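Local coordinates for protein probable amidase (Thermus thermophilus, PDB 2DC0) that is a probable amidase, a member of the amidase family whose chain folds round a large mixed beta sheet flanked by helices, at residues Q32-A36 and T131-A137; D139-Q143 and A360-T365. All coordinates share one frame; numbering follows the deposited sequence.

Contact 1: Q32-A36 and T131-A137; sequences QDRNA and TGPVRNA
Arg34 and Asn35 reach in opposite directions along 131-137 and hold it at two places. The Arg34 side chain, bent at chi2 (-59°), brings NE to the carbonyl O of Asn136 at 2.8 Å, while Arg34 NH2 reaches the carbonyl O of Ala137 at 3.0 Å. Asn136 O lies at the edge of the guanidinium, near its plane. Asn35 works at the other end: chi1 of -165° swings CG opposite the backbone N and turns ND2 toward Thr131 and Pro133. Asn35 ND2 bonds Thr131 O at 3.0 Å and Pro133 O at 3.3 Å, sitting above the carbonyl plane of both. Pro133 O in turn lies in the Asn35 amide plane. Between the two side chains, Arg135 N gives a nearly straight bond to Arg34 O (3.0 Å, 175°), and Arg135 CD rests 3.6 Å from Asp33 O.

Further out, the polar end of Arg135 is taken by Pro140. Asn136 bonds Val138 N through OD1 and Phe178 O through ND2, and the Val134 and Ala137 side chains pack on helix 149-157. Apart from the Arg135 backbone N-H, donors come from 32-36 and acceptors are main-chain carbonyls of 131-137, so a guanidinium and a carboxamide side chain probably help to set the path of a segment that has no regular secondary structure.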
loop_
_atom_site.group_PDB
_atom_site.type_symbol
_atom_site.label_atom_id
_atom_site.label_comp_id
_atom_site.label_asym_id
_atom_site.label_seq_id
_atom_site.Cartn_x
_atom_site.Cartn_y
_atom_site.Cartn_z
ATOM N N GLN A 32 -26.564 22.867 23.643
ATOM C CA GLN A 32 -27.249 21.586 23.559
ATOM C C GLN A 32 -27.996 21.404 22.237
ATOM O O GLN A 32 -28.063 20.294 21.711
ATOM C CB GLN A 32 -28.220 21.458 24.730
ATOM C CG GLN A 32 -28.913 20.121 24.826
ATOM C CD GLN A 32 -29.636 19.957 26.147
ATOM O OE1 GLN A 32 -30.427 20.816 26.546
ATOM N NE2 GLN A 32 -29.363 18.855 26.838
ATOM N N ASP A 33 -28.538 22.493 21.696
ATOM C CA ASP A 33 -29.282 22.409 20.447
ATOM C C ASP A 33 -28.417 22.016 19.246
ATOM O O ASP A 33 -28.943 21.634 18.200
ATOM C CB ASP A 33 -30.031 23.722 20.180
ATOM C CG ASP A 33 -31.139 23.977 21.205
ATOM O OD1 ASP A 33 -31.681 22.988 21.749
ATOM O OD2 ASP A 33 -31.479 25.154 21.464
ATOM N N ARG A 34 -27.097 22.100 19.390
ATOM C CA ARG A 34 -26.210 21.696 18.306
ATOM C C ARG A 34 -26.248 20.167 18.177
ATOM O O ARG A 34 -25.821 19.606 17.170
ATOM C CB ARG A 34 -24.781 22.186 18.566
ATOM C CG ARG A 34 -24.606 23.690 18.411
ATOM C CD ARG A 34 -24.990 24.138 17.004
ATOM N NE ARG A 34 -24.319 25.378 16.616
ATOM C CZ ARG A 34 -24.646 26.590 17.059
ATOM N NH1 ARG A 34 -25.643 26.746 17.913
ATOM N NH2 ARG A 34 -23.973 27.654 16.646
ATOM N N ASN A 35 -26.756 19.508 19.219
ATOM C CA ASN A 35 -26.921 18.053 19.246
ATOM C C ASN A 35 -25.632 17.265 19.021
ATOM O O ASN A 35 -25.628 16.240 18.338
ATOM C CB ASN A 35 -27.990 17.666 18.209
ATOM C CG ASN A 35 -28.514 16.254 18.395
ATOM O OD1 ASN A 35 -28.737 15.803 19.520
ATOM N ND2 ASN A 35 -28.734 15.554 17.284
ATOM N N ALA A 36 -24.544 17.726 19.626
ATOM C CA ALA A 36 -23.250 17.070 19.473
ATOM C C ALA A 36 -23.068 15.797 20.292
ATOM O O ALA A 36 -22.258 14.940 19.937
ATOM C CB ALA A 36 -22.127 18.057 19.815
ATOM N N THR A 131 -31.158 10.272 15.468
ATOM C CA THR A 131 -30.702 11.141 16.546
ATOM C C THR A 131 -30.992 12.613 16.287
ATOM O O THR A 131 -30.933 13.443 17.195
ATOM C CB THR A 131 -29.188 11.025 16.703
ATOM O OG1 THR A 131 -28.560 11.547 15.519
ATOM C CG2 THR A 131 -28.782 9.567 16.876
ATOM N N GLY A 132 -31.304 12.931 15.039
ATOM C CA GLY A 132 -31.527 14.315 14.687
ATOM C C GLY A 132 -30.188 14.762 14.130
ATOM O O GLY A 132 -29.164 14.186 14.478
ATOM N N PRO A 133 -30.150 15.787 13.279
ATOM C CA PRO A 133 -28.868 16.223 12.725
ATOM C C PRO A 133 -27.917 16.886 13.710
ATOM O O PRO A 133 -28.340 17.527 14.673
ATOM C CB PRO A 133 -29.289 17.176 11.610
ATOM C CG PRO A 133 -30.534 17.810 12.185
ATOM C CD PRO A 133 -31.259 16.624 12.785
ATOM N N VAL A 134 -26.625 16.694 13.478
ATOM C CA VAL A 134 -25.618 17.344 14.301
ATOM C C VAL A 134 -25.440 18.640 13.530
ATOM O O VAL A 134 -25.226 18.615 12.315
ATOM C CB VAL A 134 -24.284 16.570 14.326
ATOM C CG1 VAL A 134 -23.230 17.378 15.095
ATOM C CG2 VAL A 134 -24.481 15.218 14.996
ATOM N N ARG A 135 -25.549 19.764 14.230
ATOM C CA ARG A 135 -25.451 21.072 13.602
ATOM C C ARG A 135 -24.080 21.703 13.755
ATOM O O ARG A 135 -23.445 21.609 14.807
ATOM C CB ARG A 135 -26.533 22.000 14.180
ATOM C CG ARG A 135 -27.944 21.468 13.947
ATOM C CD ARG A 135 -29.038 22.260 14.674
ATOM N NE ARG A 135 -30.353 21.725 14.317
ATOM C CZ ARG A 135 -30.986 21.996 13.175
ATOM N NH1 ARG A 135 -30.438 22.810 12.289
ATOM N NH2 ARG A 135 -32.150 21.422 12.897
ATOM N N ASN A 136 -23.636 22.346 12.680
ATOM C CA ASN A 136 -22.346 23.008 12.632
ATOM C C ASN A 136 -22.139 23.942 13.816
ATOM O O ASN A 136 -23.043 24.685 14.200
ATOM C CB ASN A 136 -22.222 23.784 11.319
ATOM C CG ASN A 136 -20.828 24.308 11.090
ATOM O OD1 ASN A 136 -20.379 25.236 11.766
ATOM N ND2 ASN A 136 -20.129 23.717 10.130
ATOM N N ALA A 137 -20.936 23.909 14.381
ATOM C CA ALA A 137 -20.593 24.734 15.532
ATOM C C ALA A 137 -20.722 26.236 15.272
ATOM O O ALA A 137 -21.119 26.986 16.155
ATOM C CB ALA A 137 -19.168 24.408 15.984
#

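Contact 2: D139-Q143 and A360-T365; sequences DPSRQ and APPLGT
Arg142 runs beside Pro362 and back to Ala360. Arg142 CB sits 3.7 Å from Pro361 O, and CG is as close to Ala360 O. The chain bends at chi2 (-63°), which lays Arg142 CD against Pro362 N at 3.5 Å. Arg142 NE lies 4.0 Å from Pro362 CG and has a long, purely charge-based pairing with Asp139 OD2, which is well out of the guanidinium plane. The CD of the Pro362 ring lies over one face of the guanidinium, and at the edge Arg142 NH1 donates in plane to Ala360 O, a short bond of 2.6 Å. NH2 makes a salt bridge with Glu404.

The backbones join beside it: Gln143 N bonds Pro361 O at 2.9 Å, and Leu363 N bonds Ser141 O at 3.1 Å. Gln143 extends across the Pro361 ring, Gln143 OE1 being 3.3 Å from Pro361 CG. His377 holds OE1, while NE2 is shared by Glu127 and a water that also donates to Thr365 O. Leu363 CD2 packs against Gln143 CA.

Asp139 OD1 takes Ser141 N in an Asx turn within the type I turn 139-142, and a type II turn runs from Pro362 to Thr365, with Gly364 at a positive phi. Two turns thus meet through a single beta bridge, Arg142 with Pro362.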
loop_
_atom_site.group_PDB
_atom_site.type_symbol
_atom_site.label_atom_id
_atom_site.label_comp_id
_atom_site.label_asym_id
_atom_site.label_seq_id
_atom_site.Cartn_x
_atom_site.Cartn_y
_atom_site.Cartn_z
ATOM N N ASP A 139 -22.543 27.739 12.536
ATOM C CA ASP A 139 -23.870 28.092 12.043
ATOM C C ASP A 139 -24.736 26.838 12.098
ATOM O O ASP A 139 -24.550 25.913 11.307
ATOM C CB ASP A 139 -23.739 28.604 10.600
ATOM C CG ASP A 139 -25.058 29.040 10.000
ATOM O OD1 ASP A 139 -26.115 28.694 10.565
ATOM O OD2 ASP A 139 -25.031 29.723 8.946
ATOM N N PRO A 140 -25.702 26.793 13.034
ATOM C CA PRO A 140 -26.600 25.647 13.203
ATOM C C PRO A 140 -27.484 25.317 12.001
ATOM O O PRO A 140 -28.144 24.279 11.987
ATOM C CB PRO A 140 -27.404 26.025 14.446
ATOM C CG PRO A 140 -27.494 27.519 14.332
ATOM C CD PRO A 140 -26.085 27.890 13.944
ATOM N N SER A 141 -27.493 26.187 10.993
ATOM C CA SER A 141 -28.291 25.942 9.793
ATOM C C SER A 141 -27.453 25.184 8.770
ATOM O O SER A 141 -27.970 24.725 7.752
ATOM C CB SER A 141 -28.781 27.267 9.177
ATOM O OG SER A 141 -27.699 28.041 8.673
ATOM N N ARG A 142 -26.155 25.062 9.047
ATOM C CA ARG A 142 -25.227 24.369 8.147
ATOM C C ARG A 142 -24.858 22.988 8.687
ATOM O O ARG A 142 -24.948 22.727 9.891
ATOM C CB ARG A 142 -23.935 25.181 7.966
ATOM C CG ARG A 142 -24.101 26.615 7.438
ATOM C CD ARG A 142 -24.692 26.656 6.036
ATOM N NE ARG A 142 -24.713 28.002 5.459
ATOM C CZ ARG A 142 -23.723 28.544 4.748
ATOM N NH1 ARG A 142 -22.609 27.863 4.518
ATOM N NH2 ARG A 142 -23.853 29.764 4.239
ATOM N N GLN A 143 -24.432 22.109 7.787
ATOM C CA GLN A 143 -24.043 20.753 8.155
ATOM C C GLN A 143 -22.791 20.733 9.028
ATOM O O GLN A 143 -21.837 21.476 8.789
ATOM C CB GLN A 143 -23.761 19.906 6.900
ATOM C CG GLN A 143 -24.923 19.797 5.900
ATOM C CD GLN A 143 -24.569 18.946 4.680
ATOM O OE1 GLN A 143 -23.449 19.005 4.177
ATOM N NE2 GLN A 143 -25.533 18.175 4.187
ATOM N N ALA A 360 -19.080 24.524 4.738
ATOM C CA ALA A 360 -20.193 23.645 5.088
ATOM C C ALA A 360 -21.492 24.208 4.516
ATOM O O ALA A 360 -21.839 25.359 4.762
ATOM C CB ALA A 360 -20.294 23.518 6.606
ATOM N N PRO A 361 -22.227 23.397 3.741
ATOM C CA PRO A 361 -23.489 23.846 3.140
ATOM C C PRO A 361 -24.716 23.666 4.042
ATOM O O PRO A 361 -24.658 22.982 5.066
ATOM C CB PRO A 361 -23.579 22.990 1.884
ATOM C CG PRO A 361 -23.034 21.689 2.350
ATOM C CD PRO A 361 -21.839 22.069 3.227
ATOM N N PRO A 362 -25.844 24.298 3.675
ATOM C CA PRO A 362 -27.072 24.181 4.462
ATOM C C PRO A 362 -27.510 22.723 4.595
ATOM O O PRO A 362 -27.251 21.897 3.709
ATOM C CB PRO A 362 -28.081 24.993 3.651
ATOM C CG PRO A 362 -27.234 26.073 3.065
ATOM C CD PRO A 362 -25.985 25.324 2.626
ATOM N N LEU A 363 -28.170 22.402 5.702
ATOM C CA LEU A 363 -28.656 21.043 5.899
ATOM C C LEU A 363 -29.573 20.743 4.713
ATOM O O LEU A 363 -30.268 21.635 4.238
ATOM C CB LEU A 363 -29.447 20.950 7.208
ATOM C CG LEU A 363 -28.614 21.151 8.483
ATOM C CD1 LEU A 363 -29.517 21.374 9.685
ATOM C CD2 LEU A 363 -27.734 19.925 8.687
ATOM N N GLY A 364 -29.543 19.505 4.224
ATOM C CA GLY A 364 -30.398 19.114 3.114
ATOM C C GLY A 364 -29.875 19.397 1.716
ATOM O O GLY A 364 -30.550 19.097 0.733
ATOM N N THR A 365 -28.679 19.966 1.611
ATOM C CA THR A 365 -28.102 20.286 0.304
ATOM C C THR A 365 -27.597 19.023 -0.388
ATOM O O THR A 365 -26.612 18.419 0.035
ATOM C CB THR A 365 -26.944 21.283 0.447
ATOM O OG1 THR A 365 -27.396 22.429 1.176
ATOM C CG2 THR A 365 -26.453 21.733 -0.914
HETATM O O HOH W 1 -26.274 16.474 1.845
#

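In the fold
Contacts 1 and 2 are neighbours, their centres about 11 Å apart, and lie in series along the chain. The loop between strand 110-115 and helix 149-157 supplies a segment to each, 131-137 and then 139-143, so it is gripped first by the 32-36 loop after helix 17-30 and then by the distant 360-365 loop. Arg135 bridges the two: Arg135 NH1 probably bonds Pro140 O at 2.7 Å and also packs beside Leu363. Asn136 N probably bonds Arg142 O at 3.1 Å, and Arg34 NH2 packs on Pro140 CD at 3.4 Å. Both contacts lie on the same side of the chain's centre, their own centres about 17 and 18 Å from it.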